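Local coordinates for C24 protein (Bizionia argentinensis JUB59, PDB 6OV6) that is of uncertain function but probably forms the manganese-binding, receptor-binding tip of a long tail fibre of a temperate bacteriophage, at residues V57-E62 with A112-L117; T82-E87 with E97-F102. One frame throughout, in Å; residues are numbered along the deposited sequence.

Interaction 1: V57-E62 with A112-L117; sequences VYINGE and AEFAKL
At the turn end of the β-hairpin made by strands 51-59 and 62-70, the ring of F114 packs against V57 and I59 in the N-terminal β-sheet region of this putative tail-fibre protein. The hairpin closes with a type I' turn from I59 to E62, whose two backbone hydrogen bonds, I59 N to E62 O and E62 N to I59 O, are both 3.0 Å long. No hydrogen bond joins 57-62 to 112-117; the 126 Å² buried between them comes mainly from apolar contact, centred on F114. With CG anti to the carbonyl carbon (chi1 -74°), the F114 ring is turned toward the hairpin and spans the gap between the backbones. That gap is 8.4 Å from V57 CA to F114 CA. V57 CB meets the ring obliquely, 4.1 Å from F114 CE1. Around the same residues, I41 touches F114, and W111 meets its ring with the planes at about 30°. The side chains of I59 and F114 cross at about a right angle, and the isoleucine meets the ring at its edge: I59 CG1, near the ring plane, lies 3.6 Å from F114 CE1, and I59 CD1, in the plane, 3.7 Å from F114 CZ.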
ATOM      1  N   VAL A  57     -19.754 -24.264 -33.549  1.00 24.92           N
ATOM      2  CA  VAL A  57     -18.569 -23.416 -33.711  1.00 24.44           C
ATOM      3  C   VAL A  57     -18.857 -22.254 -34.663  1.00 26.41           C
ATOM      4  O   VAL A  57     -19.857 -22.263 -35.382  1.00 25.53           O
ATOM      5  CB  VAL A  57     -17.302 -24.228 -34.133  1.00 26.80           C
ATOM      6  CG1 VAL A  57     -16.889 -25.218 -33.038  1.00 26.40           C
ATOM      7  CG2 VAL A  57     -17.482 -24.921 -35.506  1.00 25.63           C
ATOM      8  N   TYR A  58     -17.966 -21.276 -34.677  1.00 22.96           N
ATOM      9  CA  TYR A  58     -18.090 -20.120 -35.570  1.00 22.66           C
ATOM     10  C   TYR A  58     -16.767 -19.946 -36.297  1.00 25.07           C
ATOM     11  O   TYR A  58     -15.735 -19.794 -35.645  1.00 24.30           O
ATOM     12  CB  TYR A  58     -18.414 -18.857 -34.771  1.00 23.52           C
ATOM     13  CG  TYR A  58     -18.490 -17.618 -35.635  1.00 22.33           C
ATOM     14  CD1 TYR A  58     -19.537 -17.435 -36.534  1.00 23.58           C
ATOM     15  CD2 TYR A  58     -17.528 -16.614 -35.537  1.00 22.60           C
ATOM     16  CE1 TYR A  58     -19.618 -16.287 -37.328  1.00 23.91           C
ATOM     17  CE2 TYR A  58     -17.611 -15.456 -36.307  1.00 23.18           C
ATOM     18  CZ  TYR A  58     -18.661 -15.295 -37.198  1.00 31.21           C
ATOM     19  OH  TYR A  58     -18.771 -14.147 -37.950  1.00 32.82           O
ATOM     20  N   ILE A  59     -16.778 -20.026 -37.640  1.00 23.88           N
ATOM     21  CA  ILE A  59     -15.552 -19.871 -38.449  1.00 26.47           C
ATOM     22  C   ILE A  59     -15.897 -19.031 -39.635  1.00 28.26           C
ATOM     23  O   ILE A  59     -16.873 -19.327 -40.335  1.00 26.77           O
ATOM     24  CB  ILE A  59     -14.942 -21.216 -38.999  1.00 31.05           C
ATOM     25  CG1 ILE A  59     -15.061 -22.364 -38.015  1.00 32.35           C
ATOM     26  CG2 ILE A  59     -13.499 -21.013 -39.539  1.00 33.59           C
ATOM     27  CD1 ILE A  59     -14.944 -23.740 -38.630  1.00 42.70           C
ATOM     28  N   ASN A  60     -15.060 -18.020 -39.899  1.00 25.92           N
ATOM     29  CA  ASN A  60     -15.152 -17.151 -41.073  1.00 27.25           C
ATOM     30  C   ASN A  60     -16.583 -16.768 -41.485  1.00 33.24           C
ATOM     31  O   ASN A  60     -17.021 -17.073 -42.606  1.00 34.70           O
ATOM     32  CB  ASN A  60     -14.385 -17.796 -42.236  1.00 28.81           C
ATOM     33  CG  ASN A  60     -12.921 -18.036 -41.968  1.00 46.02           C
ATOM     34  OD1 ASN A  60     -12.285 -17.385 -41.129  1.00 35.01           O
ATOM     35  ND2 ASN A  60     -12.376 -19.008 -42.653  1.00 43.79           N
ATOM     36  N   GLY A  61     -17.293 -16.141 -40.550  1.00 28.39           N
ATOM     37  CA  GLY A  61     -18.631 -15.631 -40.784  1.00 27.32           C
ATOM     38  C   GLY A  61     -19.758 -16.636 -40.766  1.00 28.83           C
ATOM     39  O   GLY A  61     -20.892 -16.250 -41.018  1.00 29.84           O
ATOM     40  N   GLU A  62     -19.477 -17.931 -40.470  1.00 23.82           N
ATOM     41  CA  GLU A  62     -20.556 -18.932 -40.438  1.00 24.91           C
ATOM     42  C   GLU A  62     -20.626 -19.653 -39.114  1.00 29.63           C
ATOM     43  O   GLU A  62     -19.590 -20.099 -38.599  1.00 29.62           O
ATOM     44  CB  GLU A  62     -20.380 -20.002 -41.544  1.00 25.19           C
ATOM     45  CG  GLU A  62     -20.304 -19.470 -42.959  1.00 34.45           C
ATOM     46  CD  GLU A  62     -20.276 -20.596 -43.971  1.00 39.82           C
ATOM     47  OE1 GLU A  62     -19.174 -20.911 -44.474  1.00 35.27           O
ATOM     48  OE2 GLU A  62     -21.319 -21.268 -44.129  1.00 39.82           O
ATOM     49  N   ALA A 112      -6.498 -26.298 -31.889  1.00 36.38           N
ATOM     50  CA  ALA A 112      -5.973 -25.495 -30.768  1.00 37.56           C
ATOM     51  C   ALA A 112      -6.264 -23.987 -30.946  1.00 39.60           C
ATOM     52  O   ALA A 112      -6.245 -23.235 -29.970  1.00 40.00           O
ATOM     53  CB  ALA A 112      -4.480 -25.727 -30.617  1.00 38.88           C
ATOM     54  N   GLU A 113      -6.568 -23.561 -32.182  1.00 33.53           N
ATOM     55  CA  GLU A 113      -6.931 -22.169 -32.499  1.00 31.63           C
ATOM     56  C   GLU A 113      -8.383 -21.841 -32.079  1.00 33.08           C
ATOM     57  O   GLU A 113      -8.766 -20.667 -32.058  1.00 30.85           O
ATOM     58  CB  GLU A 113      -6.723 -21.887 -33.981  1.00 33.04           C
ATOM     59  CG  GLU A 113      -5.254 -21.790 -34.367  1.00 43.13           C
ATOM     60  CD  GLU A 113      -4.979 -21.623 -35.849  1.00 61.76           C
ATOM     61  OE1 GLU A 113      -5.914 -21.269 -36.606  1.00 52.23           O
ATOM     62  OE2 GLU A 113      -3.806 -21.812 -36.246  1.00 65.69           O
ATOM     63  N   PHE A 114      -9.184 -22.875 -31.755  1.00 29.32           N
ATOM     64  CA  PHE A 114     -10.558 -22.721 -31.302  1.00 28.92           C
ATOM     65  C   PHE A 114     -10.577 -22.515 -29.805  1.00 35.99           C
ATOM     66  O   PHE A 114      -9.905 -23.245 -29.063  1.00 38.00           O
ATOM     67  CB  PHE A 114     -11.451 -23.891 -31.731  1.00 29.20           C
ATOM     68  CG  PHE A 114     -11.797 -23.855 -33.200  1.00 29.07           C
ATOM     69  CD1 PHE A 114     -13.074 -23.510 -33.619  1.00 30.08           C
ATOM     70  CD2 PHE A 114     -10.850 -24.195 -34.164  1.00 28.88           C
ATOM     71  CE1 PHE A 114     -13.392 -23.479 -34.974  1.00 29.18           C
ATOM     72  CE2 PHE A 114     -11.172 -24.180 -35.517  1.00 30.74           C
ATOM     73  CZ  PHE A 114     -12.447 -23.835 -35.913  1.00 28.21           C
ATOM     74  N   ALA A 115     -11.289 -21.484 -29.369  1.00 33.28           N
ATOM     75  CA  ALA A 115     -11.342 -21.134 -27.950  1.00 34.12           C
ATOM     76  C   ALA A 115     -12.719 -21.305 -27.334  1.00 34.18           C
ATOM     77  O   ALA A 115     -13.729 -20.975 -27.943  1.00 29.80           O
ATOM     78  CB  ALA A 115     -10.844 -19.713 -27.741  1.00 35.16           C
ATOM     79  N   LYS A 116     -12.742 -21.816 -26.105  1.00 34.07           N
ATOM     80  CA  LYS A 116     -13.976 -21.954 -25.342  1.00 35.45           C
ATOM     81  C   LYS A 116     -14.188 -20.557 -24.717  1.00 36.80           C
ATOM     82  O   LYS A 116     -13.210 -19.853 -24.451  1.00 36.15           O
ATOM     83  CB  LYS A 116     -13.791 -23.017 -24.243  1.00 40.05           C
ATOM     84  CG  LYS A 116     -15.095 -23.624 -23.735  1.00 64.02           C
ATOM     85  CD  LYS A 116     -15.471 -24.887 -24.502  1.00 72.61           C
ATOM     86  CE  LYS A 116     -16.716 -25.515 -23.935  1.00 70.12           C
ATOM     87  NZ  LYS A 116     -17.953 -24.856 -24.430  1.00 63.72           N
ATOM     88  N   LEU A 117     -15.433 -20.134 -24.530  1.00 30.90           N
ATOM     89  CA  LEU A 117     -15.660 -18.796 -23.997  1.00 30.34           C
ATOM     90  C   LEU A 117     -16.227 -18.747 -22.599  1.00 31.22           C
ATOM     91  O   LEU A 117     -16.891 -19.688 -22.170  1.00 31.56           O
ATOM     92  CB  LEU A 117     -16.620 -18.034 -24.929  1.00 31.13           C
ATOM     93  CG  LEU A 117     -16.311 -18.096 -26.416  1.00 36.59           C
ATOM     94  CD1 LEU A 117     -17.553 -17.863 -27.223  1.00 37.06           C
ATOM     95  CD2 LEU A 117     -15.150 -17.168 -26.781  1.00 37.78           C
TER

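Interaction 2: T82-E87 with E97-F102; sequences TSKEFE and ERYVTF
Two bends in the K84 side chain, at chi2 (-73°) and chi4 (-136°), carry its amino group back to E97, while E97 holds CG between its own backbone N and carbonyl carbon (chi1 56°) and then extends through CD. The two side chains come from opposite directions and meet in a salt bridge, K84 NZ to E97 OE2 at 3.4 Å. The ammonium sits over the face of the carboxylate, almost straight above its carbon: K84 NZ is 3.3 Å from E97 CD and 3.5 Å from E97 OE1, nearly as close to each as to OE2. A donor placed above the plane in this way fits an electrostatic pairing, and no hydrogen bond is present between the segments. The methylene beside the amine also takes part, with K84 CE 3.4 Å from E97 OE2. K84 NZ is also hydrogen-bonded to S81 O, at the end of strand 74-81, so the ammonium has a backbone partner besides the carboxylate.

The contact lies at the end of the antiparallel pair of strands 74-81 and 96-102 where the connection 82-95 leaves the first strand. T82 and E97 are the nearest residues in register, their CA atoms 6.0 Å apart. T82 CG2 lies against the other carboxylate oxygen, 3.4 Å from E97 OE1, while T82 OG1 is hydrogen-bonded to H95 O. Further along the strand, the ring of Y99 comes obliquely near the amine, with K84 NZ 4.5 Å from Y99 CE2, and its hydroxyl is hydrogen-bonded to T80 OG1.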
ATOM      1  N   THR A  82     -27.016 -35.650 -47.168  1.00 47.00           N
ATOM      2  CA  THR A  82     -28.014 -35.737 -46.091  1.00 48.78           C
ATOM      3  C   THR A  82     -28.417 -37.199 -45.850  1.00 57.82           C
ATOM      4  O   THR A  82     -28.807 -37.547 -44.732  1.00 58.86           O
ATOM      5  CB  THR A  82     -29.205 -34.787 -46.324  1.00 53.62           C
ATOM      6  OG1 THR A  82     -29.684 -34.927 -47.665  1.00 49.52           O
ATOM      7  CG2 THR A  82     -28.848 -33.327 -46.044  1.00 54.22           C
ATOM      8  N   SER A  83     -28.287 -38.052 -46.899  1.00 56.63           N
ATOM      9  CA  SER A  83     -28.507 -39.497 -46.835  1.00 57.86           C
ATOM     10  C   SER A  83     -27.197 -40.069 -46.260  1.00 63.73           C
ATOM     11  O   SER A  83     -26.148 -40.036 -46.925  1.00 62.96           O
ATOM     12  CB  SER A  83     -28.796 -40.061 -48.226  1.00 62.73           C
ATOM     13  OG  SER A  83     -29.053 -41.456 -48.185  1.00 76.10           O
ATOM     14  N   LYS A  84     -27.245 -40.502 -44.986  1.00 61.51           N
ATOM     15  CA  LYS A  84     -26.073 -41.000 -44.253  1.00 61.88           C
ATOM     16  C   LYS A  84     -25.763 -42.504 -44.458  1.00 67.94           C
ATOM     17  O   LYS A  84     -24.929 -43.073 -43.745  1.00 67.32           O
ATOM     18  CB  LYS A  84     -26.140 -40.588 -42.764  1.00 63.59           C
ATOM     19  CG  LYS A  84     -26.216 -39.068 -42.514  1.00 66.78           C
ATOM     20  CD  LYS A  84     -24.882 -38.347 -42.775  1.00 73.24           C
ATOM     21  CE  LYS A  84     -24.963 -36.848 -42.601  1.00 69.31           C
ATOM     22  NZ  LYS A  84     -24.259 -36.125 -43.697  1.00 53.97           N
ATOM     23  N   GLU A  85     -26.412 -43.122 -45.471  1.00 66.22           N
ATOM     24  CA  GLU A  85     -26.265 -44.524 -45.880  1.00 66.75           C
ATOM     25  C   GLU A  85     -26.267 -44.607 -47.410  1.00 71.03           C
ATOM     26  O   GLU A  85     -26.935 -43.794 -48.065  1.00 70.80           O
ATOM     27  CB  GLU A  85     -27.411 -45.361 -45.318  1.00 67.46           C
ATOM     28  N   PHE A  86     -25.530 -45.590 -47.979  1.00 67.22           N
ATOM     29  CA  PHE A  86     -25.450 -45.804 -49.430  1.00 66.60           C
ATOM     30  C   PHE A  86     -25.775 -47.260 -49.805  1.00 70.91           C
ATOM     31  O   PHE A  86     -24.883 -48.053 -50.118  1.00 69.63           O
ATOM     32  CB  PHE A  86     -24.098 -45.339 -49.994  1.00 67.96           C
ATOM     33  CG  PHE A  86     -24.050 -45.247 -51.502  1.00 69.32           C
ATOM     34  CD1 PHE A  86     -24.591 -44.151 -52.167  1.00 72.48           C
ATOM     35  CD2 PHE A  86     -23.411 -46.222 -52.255  1.00 70.73           C
ATOM     36  CE1 PHE A  86     -24.520 -44.050 -53.560  1.00 73.30           C
ATOM     37  CE2 PHE A  86     -23.345 -46.125 -53.649  1.00 73.57           C
ATOM     38  CZ  PHE A  86     -23.894 -45.038 -54.291  1.00 71.77           C
ATOM     39  N   GLU A  87     -27.073 -47.600 -49.758  1.00 68.46           N
ATOM     40  CA  GLU A  87     -27.566 -48.943 -50.063  1.00 68.28           C
ATOM     41  C   GLU A  87     -27.768 -49.155 -51.568  1.00 70.89           C
ATOM     42  O   GLU A  87     -28.014 -48.189 -52.301  1.00 70.47           O
ATOM     43  CB  GLU A  87     -28.845 -49.260 -49.254  1.00 69.88           C
ATOM     44  CG  GLU A  87     -28.641 -49.292 -47.740  1.00 81.25           C
ATOM     45  CD  GLU A  87     -27.603 -50.270 -47.215  1.00 99.21           C
ATOM     46  OE1 GLU A  87     -27.651 -51.458 -47.609  1.00 89.84           O
ATOM     47  OE2 GLU A  87     -26.745 -49.850 -46.403  1.00 92.61           O
ATOM     48  N   GLU A  97     -25.199 -31.229 -46.727  1.00 34.98           N
ATOM     49  CA  GLU A  97     -25.222 -30.459 -45.476  1.00 33.68           C
ATOM     50  C   GLU A  97     -23.776 -30.110 -45.127  1.00 34.83           C
ATOM     51  O   GLU A  97     -22.864 -30.878 -45.454  1.00 34.91           O
ATOM     52  CB  GLU A  97     -25.902 -31.250 -44.336  1.00 35.56           C
ATOM     53  CG  GLU A  97     -25.290 -32.615 -44.065  1.00 46.38           C
ATOM     54  CD  GLU A  97     -25.984 -33.423 -42.988  1.00 77.56           C
ATOM     55  OE1 GLU A  97     -27.050 -34.015 -43.278  1.00 75.84           O
ATOM     56  OE2 GLU A  97     -25.425 -33.520 -41.874  1.00 77.61           O
ATOM     57  N   ARG A  98     -23.566 -28.937 -44.527  1.00 28.32           N
ATOM     58  CA  ARG A  98     -22.249 -28.458 -44.142  1.00 28.67           C
ATOM     59  C   ARG A  98     -22.129 -28.410 -42.637  1.00 32.59           C
ATOM     60  O   ARG A  98     -23.049 -27.981 -41.957  1.00 31.74           O
ATOM     61  CB  ARG A  98     -21.946 -27.096 -44.791  1.00 28.68           C
ATOM     62  CG  ARG A  98     -21.622 -27.253 -46.278  1.00 31.62           C
ATOM     63  CD  ARG A  98     -21.687 -25.964 -47.062  1.00 32.23           C
ATOM     64  NE  ARG A  98     -20.549 -25.098 -46.755  1.00 35.07           N
ATOM     65  CZ  ARG A  98     -20.640 -23.982 -46.046  1.00 37.11           C
ATOM     66  NH1 ARG A  98     -21.817 -23.570 -45.594  1.00 32.57           N
ATOM     67  NH2 ARG A  98     -19.560 -23.252 -45.811  1.00 30.69           N
ATOM     68  N   TYR A  99     -21.014 -28.892 -42.117  1.00 28.98           N
ATOM     69  CA  TYR A  99     -20.757 -28.950 -40.678  1.00 28.80           C
ATOM     70  C   TYR A  99     -19.269 -29.025 -40.496  1.00 30.22           C
ATOM     71  O   TYR A  99     -18.524 -29.150 -41.470  1.00 29.64           O
ATOM     72  CB  TYR A  99     -21.460 -30.194 -40.018  1.00 30.71           C
ATOM     73  CG  TYR A  99     -21.038 -31.518 -40.622  1.00 32.94           C
ATOM     74  CD1 TYR A  99     -20.039 -32.290 -40.032  1.00 34.49           C
ATOM     75  CD2 TYR A  99     -21.594 -31.972 -41.819  1.00 35.19           C
ATOM     76  CE1 TYR A  99     -19.612 -33.486 -40.610  1.00 36.35           C
ATOM     77  CE2 TYR A  99     -21.163 -33.159 -42.414  1.00 36.69           C
ATOM     78  CZ  TYR A  99     -20.184 -33.921 -41.798  1.00 43.29           C
ATOM     79  OH  TYR A  99     -19.757 -35.087 -42.380  1.00 45.98           O
ATOM     80  N   VAL A 100     -18.825 -28.913 -39.257  1.00 26.68           N
ATOM     81  CA  VAL A 100     -17.405 -28.997 -38.926  1.00 25.64           C
ATOM     82  C   VAL A 100     -17.186 -30.274 -38.135  1.00 29.29           C
ATOM     83  O   VAL A 100     -18.030 -30.637 -37.313  1.00 29.38           O
ATOM     84  CB  VAL A 100     -16.947 -27.721 -38.170  1.00 27.59           C
ATOM     85  CG1 VAL A 100     -15.513 -27.827 -37.644  1.00 27.54           C
ATOM     86  CG2 VAL A 100     -17.077 -26.510 -39.086  1.00 26.54           C
ATOM     87  N   THR A 101     -16.054 -30.951 -38.397  1.00 27.98           N
ATOM     88  CA  THR A 101     -15.638 -32.158 -37.684  1.00 27.97           C
ATOM     89  C   THR A 101     -14.121 -32.306 -37.635  1.00 31.14           C
ATOM     90  O   THR A 101     -13.408 -31.574 -38.328  1.00 29.91           O
ATOM     91  CB  THR A 101     -16.403 -33.420 -38.162  1.00 33.88           C
ATOM     92  OG1 THR A 101     -16.257 -34.420 -37.155  1.00 31.70           O
ATOM     93  CG2 THR A 101     -15.916 -33.954 -39.497  1.00 30.99           C
ATOM     94  N   PHE A 102     -13.620 -33.281 -36.851  1.00 28.06           N
ATOM     95  CA  PHE A 102     -12.194 -33.569 -36.848  1.00 28.95           C
ATOM     96  C   PHE A 102     -11.868 -34.175 -38.200  1.00 32.27           C
ATOM     97  O   PHE A 102     -12.581 -35.069 -38.689  1.00 31.37           O
ATOM     98  CB  PHE A 102     -11.813 -34.531 -35.717  1.00 30.96           C
ATOM     99  CG  PHE A 102     -11.959 -33.921 -34.344  1.00 31.16           C
ATOM    100  CD1 PHE A 102     -11.130 -32.881 -33.936  1.00 32.20           C
ATOM    101  CD2 PHE A 102     -12.920 -34.389 -33.461  1.00 32.50           C
ATOM    102  CE1 PHE A 102     -11.259 -32.318 -32.657  1.00 32.72           C
ATOM    103  CE2 PHE A 102     -13.038 -33.842 -32.183  1.00 34.95           C
ATOM    104  CZ  PHE A 102     -12.204 -32.810 -31.788  1.00 31.69           C
TER

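Overall arrangement
Both contacts reach the same mixed β-sheet in the N-terminal part of the chain, their centres about 21 Å apart. In sequence order, 57-62 comes first, then 82-87 and 97-102, and finally 112-117, so interaction 2 falls wholly between the segments of interaction 1. Strand 96-102, parallel to 62-70, connects them: V100 CG2 packs 3.5 Å from I59 CD1, and R98 NH2 forms a 2.7 Å salt bridge with E62 OE1. Interaction 1 is buried and borders the trimer interface, where E113 O is hydrogen-bonded to R121 of the second subunit. Interaction 2 lies at the surface, touched by no other chain of the assembly. Both are away from the manganese site of H252 and H254.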